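Local coordinates for trp repressor binding protein WrbA (Deinococcus radiodurans, PDB 1YDG), which catalyses the reduction of quinones to quinols by NADH or NADPH, using one FMN per monomer of a homotetramer, at residues Tyr14-Gly18 with Gln55-Asn61; Ser85-Arg89 with Met121-Gln125. All coordinates share one frame. Residue numbers count along the deposited sequence, not the author numbering.

Contact 1: Tyr14-Gly18 with Gln55-Asn61; sequences YSSTG and QDAWKAN. With SO4 (sulfate ion), chain J.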
loop_
_atom_site.group_PDB
_atom_site.type_symbol
_atom_site.label_atom_id
_atom_site.label_comp_id
_atom_site.label_asym_id
_atom_site.label_seq_id
_atom_site.Cartn_x
_atom_site.Cartn_y
_atom_site.Cartn_z
ATOM N N TYR B 14 6.500 -14.980 13.402
ATOM C CA TYR B 14 7.925 -15.132 13.197
ATOM C C TYR B 14 8.659 -14.193 14.150
ATOM O O TYR B 14 8.222 -13.058 14.375
ATOM C CB TYR B 14 8.362 -14.844 11.752
ATOM C CG TYR B 14 9.851 -15.000 11.665
ATOM C CD1 TYR B 14 10.431 -16.253 11.761
ATOM C CD2 TYR B 14 10.687 -13.885 11.653
ATOM C CE1 TYR B 14 11.823 -16.404 11.765
ATOM C CE2 TYR B 14 12.078 -14.016 11.680
ATOM C CZ TYR B 14 12.634 -15.286 11.732
ATOM O OH TYR B 14 13.985 -15.433 11.760
ATOM N N SER B 15 9.772 -14.665 14.704
ATOM C CA SER B 15 10.635 -13.846 15.549
ATOM C C SER B 15 12.087 -14.299 15.381
ATOM O O SER B 15 12.388 -15.495 15.539
ATOM C CB SER B 15 10.208 -13.959 17.021
ATOM O OG SER B 15 10.962 -13.061 17.828
ATOM N N SER B 16 12.985 -13.364 15.044
ATOM C CA SER B 16 14.409 -13.648 15.094
ATOM C C SER B 16 14.935 -13.441 16.514
ATOM O O SER B 16 15.488 -14.350 17.127
ATOM C CB SER B 16 15.201 -12.736 14.158
ATOM O OG SER B 16 14.820 -12.902 12.816
ATOM N N THR B 17 14.779 -12.222 17.018
ATOM C CA THR B 17 15.498 -11.784 18.214
ATOM C C THR B 17 14.634 -11.653 19.462
ATOM O O THR B 17 15.048 -11.039 20.444
ATOM C CB THR B 17 16.275 -10.477 17.920
ATOM O OG1 THR B 17 15.418 -9.509 17.284
ATOM C CG2 THR B 17 17.456 -10.765 16.995
ATOM N N GLY B 18 13.439 -12.246 19.445
ATOM C CA GLY B 18 12.575 -12.292 20.628
ATOM C C GLY B 18 11.436 -11.281 20.771
ATOM O O GLY B 18 10.544 -11.483 21.594
ATOM N N GLN B 55 24.493 -13.748 15.737
ATOM C CA GLN B 55 23.779 -12.873 16.659
ATOM C C GLN B 55 23.310 -13.610 17.913
ATOM O O GLN B 55 22.529 -14.571 17.828
ATOM C CB GLN B 55 22.556 -12.266 15.973
ATOM C CG GLN B 55 22.835 -11.419 14.769
ATOM C CD GLN B 55 21.560 -10.914 14.114
ATOM O OE1 GLN B 55 20.604 -10.522 14.793
ATOM N NE2 GLN B 55 21.545 -10.911 12.796
ATOM N N ASP B 56 23.753 -13.127 19.070
ATOM C CA ASP B 56 23.371 -13.700 20.354
ATOM C C ASP B 56 21.863 -13.769 20.581
ATOM O O ASP B 56 21.356 -14.780 21.039
ATOM C CB ASP B 56 23.971 -12.878 21.495
ATOM C CG ASP B 56 23.472 -13.328 22.855
ATOM O OD1 ASP B 56 23.074 -12.441 23.655
ATOM O OD2 ASP B 56 23.476 -14.564 23.100
ATOM N N ALA B 57 21.149 -12.683 20.307
ATOM C CA ALA B 57 19.712 -12.645 20.633
ATOM C C ALA B 57 18.931 -13.563 19.716
ATOM O O ALA B 57 17.888 -14.053 20.107
ATOM C CB ALA B 57 19.160 -11.214 20.589
ATOM N N TRP B 58 19.456 -13.817 18.512
ATOM C CA TRP B 58 18.833 -14.747 17.564
ATOM C C TRP B 58 19.009 -16.195 18.015
ATOM O O TRP B 58 18.033 -16.936 18.137
ATOM C CB TRP B 58 19.400 -14.547 16.159
ATOM C CG TRP B 58 18.551 -15.111 15.037
ATOM C CD1 TRP B 58 17.498 -15.990 15.137
ATOM C CD2 TRP B 58 18.721 -14.857 13.638
ATOM N NE1 TRP B 58 16.993 -16.264 13.888
ATOM C CE2 TRP B 58 17.728 -15.597 12.949
ATOM C CE3 TRP B 58 19.623 -14.094 12.899
ATOM C CZ2 TRP B 58 17.607 -15.578 11.554
ATOM C CZ3 TRP B 58 19.492 -14.064 11.502
ATOM C CH2 TRP B 58 18.493 -14.808 10.850
ATOM N N LYS B 59 20.250 -16.598 18.282
ATOM C CA LYS B 59 20.504 -17.919 18.867
ATOM C C LYS B 59 19.713 -18.146 20.132
ATOM O O LYS B 59 19.113 -19.201 20.298
ATOM C CB LYS B 59 21.972 -18.129 19.207
ATOM C CG LYS B 59 22.800 -18.531 18.034
ATOM C CD LYS B 59 24.187 -18.924 18.454
ATOM C CE LYS B 59 24.327 -20.416 18.565
ATOM N NZ LYS B 59 25.646 -20.722 19.153
ATOM N N ALA B 60 19.732 -17.156 21.023
ATOM C CA ALA B 60 19.055 -17.279 22.306
ATOM C C ALA B 60 17.561 -17.468 22.102
ATOM O O ALA B 60 16.944 -18.312 22.751
ATOM C CB ALA B 60 19.313 -16.063 23.154
ATOM N N ASN B 61 16.982 -16.701 21.178
ATOM C CA ASN B 61 15.536 -16.742 20.977
ATOM C C ASN B 61 15.095 -18.051 20.381
ATOM O O ASN B 61 14.066 -18.584 20.758
ATOM C CB ASN B 61 15.050 -15.592 20.099
ATOM C CG ASN B 61 13.543 -15.577 19.954
ATOM O OD1 ASN B 61 12.804 -15.557 20.949
ATOM N ND2 ASN B 61 13.074 -15.565 18.715
HETATM S S SO4 J . 12.078 -9.878 16.421
HETATM O O1 SO4 J . 12.821 -9.667 17.664
HETATM O O2 SO4 J . 11.662 -8.604 15.871
HETATM O O3 SO4 J . 12.967 -10.579 15.495
HETATM O O4 SO4 J . 10.875 -10.652 16.697
HETATM O O HOH W 1 16.807 -13.110 22.438
#

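Contact 2: Ser85-Arg89 with Met121-Gln125; sequences SSPTR and MTSAQ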
loop_
_atom_site.group_PDB
_atom_site.type_symbol
_atom_site.label_atom_id
_atom_site.label_comp_id
_atom_site.label_asym_id
_atom_site.label_seq_id
_atom_site.Cartn_x
_atom_site.Cartn_y
_atom_site.Cartn_z
ATOM N N SER B 85 1.992 -12.269 13.052
ATOM C CA SER B 85 2.967 -11.316 13.545
ATOM C C SER B 85 4.303 -11.557 12.866
ATOM O O SER B 85 4.814 -12.683 12.858
ATOM C CB SER B 85 3.099 -11.432 15.071
ATOM O OG SER B 85 3.991 -10.462 15.578
ATOM N N SER B 86 4.859 -10.506 12.273
ATOM C CA SER B 86 6.190 -10.556 11.704
ATOM C C SER B 86 6.962 -9.278 11.962
ATOM O O SER B 86 6.400 -8.209 11.781
ATOM C CB SER B 86 6.098 -10.718 10.190
ATOM O OG SER B 86 7.384 -10.728 9.640
ATOM N N PRO B 87 8.266 -9.376 12.270
ATOM C CA PRO B 87 9.039 -8.135 12.232
ATOM C C PRO B 87 9.092 -7.631 10.803
ATOM O O PRO B 87 8.918 -8.404 9.853
ATOM C CB PRO B 87 10.434 -8.534 12.728
ATOM C CG PRO B 87 10.487 -10.032 12.646
ATOM C CD PRO B 87 9.097 -10.559 12.565
ATOM N N THR B 88 9.292 -6.336 10.640
ATOM C CA THR B 88 9.430 -5.785 9.297
ATOM C C THR B 88 10.792 -6.101 8.722
ATOM O O THR B 88 11.782 -6.100 9.454
ATOM C CB THR B 88 9.234 -4.269 9.276
ATOM O OG1 THR B 88 9.043 -3.843 7.925
ATOM C CG2 THR B 88 10.462 -3.560 9.813
ATOM N N ARG B 89 10.829 -6.416 7.424
ATOM C CA ARG B 89 12.056 -6.399 6.622
ATOM C C ARG B 89 11.847 -5.474 5.432
ATOM O O ARG B 89 11.122 -5.820 4.511
ATOM C CB ARG B 89 12.391 -7.780 6.043
ATOM C CG ARG B 89 12.706 -8.840 7.043
ATOM C CD ARG B 89 14.051 -8.654 7.702
ATOM N NE ARG B 89 14.275 -9.748 8.637
ATOM C CZ ARG B 89 14.030 -9.706 9.944
ATOM N NH1 ARG B 89 13.574 -8.606 10.542
ATOM N NH2 ARG B 89 14.262 -10.786 10.663
ATOM N N MET B 121 0.171 -8.039 13.419
ATOM C CA MET B 121 1.042 -7.300 14.334
ATOM C C MET B 121 2.429 -7.303 13.752
ATOM O O MET B 121 2.781 -8.176 12.939
ATOM C CB MET B 121 1.115 -7.949 15.721
ATOM C CG MET B 121 -0.201 -8.097 16.444
ATOM S SD MET B 121 -0.042 -8.781 18.121
ATOM C CE MET B 121 0.899 -10.254 17.848
ATOM N N THR B 122 3.221 -6.322 14.152
ATOM C CA THR B 122 4.574 -6.206 13.643
ATOM C C THR B 122 5.536 -5.476 14.590
ATOM O O THR B 122 5.151 -5.002 15.667
ATOM C CB THR B 122 4.543 -5.512 12.253
ATOM O OG1 THR B 122 5.799 -5.680 11.585
ATOM C CG2 THR B 122 4.187 -4.024 12.392
ATOM N N SER B 123 6.788 -5.393 14.158
ATOM C CA SER B 123 7.795 -4.550 14.814
ATOM C C SER B 123 8.900 -4.094 13.872
ATOM O O SER B 123 9.138 -4.705 12.831
ATOM C CB SER B 123 8.447 -5.299 15.966
ATOM O OG SER B 123 9.069 -6.460 15.481
ATOM N N ALA B 124 9.578 -3.011 14.263
ATOM C CA ALA B 124 10.799 -2.560 13.602
ATOM C C ALA B 124 11.722 -1.908 14.620
ATOM O O ALA B 124 11.301 -1.619 15.745
ATOM C CB ALA B 124 10.475 -1.570 12.508
ATOM N N GLN B 125 12.964 -1.653 14.212
ATOM C CA GLN B 125 13.942 -0.972 15.084
ATOM C C GLN B 125 13.647 0.524 15.206
ATOM O O GLN B 125 13.997 1.141 16.209
ATOM C CB GLN B 125 15.378 -1.238 14.612
ATOM C CG GLN B 125 15.728 -2.734 14.722
ATOM C CD GLN B 125 17.224 -3.034 14.726
ATOM O OE1 GLN B 125 18.028 -2.302 15.321
ATOM N NE2 GLN B 125 17.599 -4.146 14.089
#

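Contact 1: Tyr14-Gly18 with Gln55-Asn61
Residues Tyr14-Gly18 belong to the phosphate-binding loop of a flavodoxin-like fold, and the start of helix 56-64 packs against the flank of that loop. Asn61, in the second turn of the helix, reaches the loop backbone: its ND2 donates a weak hydrogen bond to Ser16 O (3.1 Å), while its CB lies 4.0 Å from Thr17 C. An amide suits this place because its NH2 can donate to a main-chain carbonyl, which a carboxylate of the same size could not, and it adds no negative charge near the anion site. Thr17 lays CG2 4.0 Å from Trp58 N and CB 4.0 Å from Ala57 CB. The polar groups of Thr17 serve the anion site: its hydroxyl OG1 donates to sulfate O1 (2.6 Å), and its main-chain N to sulfate O3 (2.9 Å). The sulfate, held by a loop that binds FMN, probably marks the cofactor's phosphate position. Trp58 offers a broad face to small Ser16, whose CB sits 3.9 Å from the five-membered ring centroid in a CH-pi contact; the indole NE1 bonds to Glu45, which also binds Tyr14 OH. Gly18, with phi 99°, takes a conformation that a CB would obstruct, and its CA approaches Asn61 OD1 to 3.3 Å.

Contact 2: Ser85-Arg89 with Met121-Gln125
Thr88 N donates a nearly straight hydrogen bond to Ser123 O (2.7 Å, 170°), and Ser86 N another to Met121 O (3.2 Å), joining two parallel strands of the central sheet. Between these bonds the pattern changes: Ser86 O accepts from the side chain of Thr122, OG1 to O 2.6 Å, whereas Ser123 N stays 3.7 Å from that carbonyl and has no partner. Pro87, which lacks an amide hydrogen, faces the same side of the sheet as Ser123, its CB 3.7 Å from Ser123 OG. Farther back on that face, Met121 CE rests 3.7 Å from Ser85 CB, a flexible thioether filling space beside a small serine and touching helices 19-33 and 180-204. Toward the C-terminal ends, Thr88 CG2 meets Ala124 CB at 3.4 Å, while Thr88 OG1 bonds to Thr134. The strand directions cross at 34° (signed -34°), the twist of a parallel sheet. A hydroxyl suits Thr122, taking the carbonyl that Ser123 N misses; the chemistry implied is a polar strand end, where Thr88, Arg89 and Ser123-Gln125 bind FMN.

From the N terminus, strand 8-13 runs into Tyr14-Gly18, and contact 1 closes a loop of 36 residues through helix 19-33 and strand 37-42 when the chain returns at Gln55-Asn61. Only afterwards does strand 81-89 open contact 2, closed 31 residues later by strand 117-124; the loops are in series, neither nesting nor crossing. In space the two contacts touch, their centres about 13 Å apart. Tyr14 N lies 2.9 Å from Ser85 O, probably a hydrogen bond continuing the parallel pairing of strands 8-13 and 81-89, and Ser16 OG packs 3.1 Å from Arg89 NH2. Together they tie the peripheral helix 56-64, the phosphate loop and the C-terminal ends of the central strands around one FMN site.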